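Local coordinates for protein glycoside hydrolase (PDB 6ORH) that probably releases alpha-L-fucose from host glycans as a family 29 glycoside hydrolase with a C-terminal F5/8 type C domain, at residues R345-G350 with S354-D359. The protein carries 2 engineered substitutions. Numbering follows the deposited sequence.
Sequences RHLTDG and SSWASD
Ser354 OG is gripped by Asp349 OD2, 2.6 Å away, and by the carbonyl O of Leu351. The hydroxyl donates to OD2 through that oxygen's syn lone pair; with a single proton it cannot also donate fully to Leu351. Asp349 OD1 is near too, 2.8 Å from Ser354 OG, and accepts the backbone N-H of Leu351, so the carboxylate ties together the turn joining 345-350 to 354-359. Serine suits this spot because its short side chain, with OG tucked over its own backbone (chi1 74°), swings the hydroxyl toward both carboxylate oxygens. Arg345 NH1 forms a long salt bridge to Asp349 OD2 at 3.6 Å, which would favour the ionised carboxylate.

The same serine also packs on His346. Its CB sits over one face of the imidazole, 3.6 Å from the ring centroid, in a CH-pi contact displaced toward the rim. At the ring edge, His346 ND1 donates to Ser355 O over 2.9 Å. The oxygen lies in the ring plane, but the nitrogen stands 44° out of the carbonyl plane. Bond and CH-pi contact together limit the imidazole's rotation.

Farther along, Leu347 CG packs 3.7 Å from Trp356 CB. The indole extends beyond the 3-10 turn, and its NE1 bonds to Pro336 O. Leu442 and Leu366 touch both side chains, joining the turn to the beta-sandwich interior.

His346, Asp349 and Ser354 belong to a calcium site known for this protein, with Leu351 and Thr443; no ion is modelled in this chain. His346 O lies 3.2 Å from Asp349 OD1 and 3.5 Å from Ser354 OG, an oxygen cluster consistent with metal binding. Without the ion, the hydroxyl-carboxylate bond still joins Asp349 to Ser354, while His346 stays beside them by packing on Ser354 and bonding to Ser355.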
loop_
_atom_site.group_PDB
_atom_site.type_symbol
_atom_site.label_atom_id
_atom_site.label_comp_id
_atom_site.label_asym_id
_atom_site.label_seq_id
_atom_site.Cartn_x
_atom_site.Cartn_y
_atom_site.Cartn_z
ATOM N N ARG A 345 -21.842 -9.876 -20.336
ATOM C CA ARG A 345 -21.925 -11.267 -19.907
ATOM C C ARG A 345 -20.583 -11.971 -20.097
ATOM O O ARG A 345 -20.343 -13.019 -19.501
ATOM C CB ARG A 345 -23.056 -11.996 -20.652
ATOM C CG ARG A 345 -22.888 -12.035 -22.166
ATOM C CD ARG A 345 -23.784 -13.047 -22.888
ATOM N NE ARG A 345 -23.803 -14.364 -22.249
ATOM C CZ ARG A 345 -22.901 -15.338 -22.414
ATOM N NH1 ARG A 345 -21.872 -15.194 -23.235
ATOM N NH2 ARG A 345 -23.050 -16.478 -21.760
ATOM N N HIS A 346 -19.690 -11.371 -20.894
ATOM C CA HIS A 346 -18.379 -11.948 -21.142
ATOM C C HIS A 346 -17.475 -11.920 -19.907
ATOM O O HIS A 346 -16.420 -12.553 -19.900
ATOM C CB HIS A 346 -17.724 -11.262 -22.345
ATOM C CG HIS A 346 -18.430 -11.580 -23.620
ATOM N ND1 HIS A 346 -18.219 -10.863 -24.790
ATOM C CD2 HIS A 346 -19.385 -12.503 -23.895
ATOM C CE1 HIS A 346 -18.975 -11.371 -25.746
ATOM N NE2 HIS A 346 -19.716 -12.373 -25.213
ATOM N N LEU A 347 -17.870 -11.181 -18.866
ATOM C CA LEU A 347 -17.021 -11.041 -17.690
ATOM C C LEU A 347 -17.147 -12.242 -16.756
ATOM O O LEU A 347 -16.261 -12.472 -15.945
ATOM C CB LEU A 347 -17.395 -9.742 -16.973
ATOM C CG LEU A 347 -17.081 -8.486 -17.774
ATOM C CD1 LEU A 347 -17.852 -7.278 -17.252
ATOM C CD2 LEU A 347 -15.579 -8.231 -17.751
ATOM N N THR A 348 -18.242 -13.018 -16.878
ATOM C CA THR A 348 -18.444 -14.101 -15.925
ATOM C C THR A 348 -18.787 -15.418 -16.622
ATOM O O THR A 348 -19.307 -16.333 -15.985
ATOM C CB THR A 348 -19.550 -13.759 -14.921
ATOM O OG1 THR A 348 -20.743 -13.501 -15.654
ATOM C CG2 THR A 348 -19.240 -12.513 -14.121
ATOM N N ASP A 349 -18.486 -15.514 -17.918
ATOM C CA ASP A 349 -18.961 -16.644 -18.704
ATOM C C ASP A 349 -17.942 -17.784 -18.691
ATOM O O ASP A 349 -18.201 -18.837 -19.273
ATOM C CB ASP A 349 -19.358 -16.210 -20.119
ATOM C CG ASP A 349 -18.206 -15.776 -21.022
ATOM O OD1 ASP A 349 -17.064 -15.633 -20.534
ATOM O OD2 ASP A 349 -18.477 -15.561 -22.226
ATOM N N GLY A 350 -16.799 -17.577 -18.029
ATOM C CA GLY A 350 -15.751 -18.580 -17.920
ATOM C C GLY A 350 -15.104 -18.917 -19.262
ATOM O O GLY A 350 -14.351 -19.883 -19.347
ATOM N N SER A 354 -13.738 -14.522 -24.512
ATOM C CA SER A 354 -14.745 -13.466 -24.543
ATOM C C SER A 354 -14.361 -12.350 -23.575
ATOM O O SER A 354 -13.830 -12.620 -22.497
ATOM C CB SER A 354 -16.139 -13.989 -24.294
ATOM O OG SER A 354 -16.342 -14.337 -22.932
ATOM N N SER A 355 -14.621 -11.099 -23.985
ATOM C CA SER A 355 -14.289 -9.927 -23.178
ATOM C C SER A 355 -15.349 -8.831 -23.324
ATOM O O SER A 355 -16.168 -8.862 -24.246
ATOM C CB SER A 355 -12.949 -9.392 -23.563
ATOM O OG SER A 355 -13.085 -8.664 -24.762
ATOM N N TRP A 356 -15.300 -7.851 -22.406
ATOM C CA TRP A 356 -16.215 -6.725 -22.349
ATOM C C TRP A 356 -15.429 -5.442 -22.618
ATOM O O TRP A 356 -14.246 -5.383 -22.304
ATOM C CB TRP A 356 -16.903 -6.642 -20.974
ATOM C CG TRP A 356 -17.525 -5.310 -20.689
ATOM C CD1 TRP A 356 -18.794 -4.899 -20.998
ATOM C CD2 TRP A 356 -16.889 -4.169 -20.063
ATOM N NE1 TRP A 356 -19.001 -3.600 -20.602
ATOM C CE2 TRP A 356 -17.842 -3.124 -20.025
ATOM C CE3 TRP A 356 -15.604 -3.924 -19.548
ATOM C CZ2 TRP A 356 -17.562 -1.863 -19.488
ATOM C CZ3 TRP A 356 -15.337 -2.676 -19.002
ATOM C CH2 TRP A 356 -16.296 -1.658 -18.958
ATOM N N ALA A 357 -16.096 -4.464 -23.219
ATOM C CA ALA A 357 -15.556 -3.132 -23.478
ATOM C C ALA A 357 -16.720 -2.156 -23.528
ATOM O O ALA A 357 -17.862 -2.569 -23.768
ATOM C CB ALA A 357 -14.773 -3.110 -24.773
ATOM N N SER A 358 -16.444 -0.872 -23.259
ATOM C CA SER A 358 -17.439 0.182 -23.382
ATOM C C SER A 358 -16.762 1.506 -23.725
ATOM O O SER A 358 -15.741 1.855 -23.125
ATOM C CB SER A 358 -18.242 0.333 -22.130
ATOM O OG SER A 358 -19.195 1.378 -22.304
ATOM N N ASP A 359 -17.360 2.240 -24.669
ATOM C CA ASP A 359 -16.910 3.579 -25.015
ATOM C C ASP A 359 -17.792 4.621 -24.324
ATOM O O ASP A 359 -17.785 5.793 -24.701
ATOM C CB ASP A 359 -16.882 3.758 -26.540
ATOM C CG ASP A 359 -18.249 3.560 -27.176
ATOM O OD1 ASP A 359 -19.177 3.142 -26.453
ATOM O OD2 ASP A 359 -18.372 3.791 -28.396
#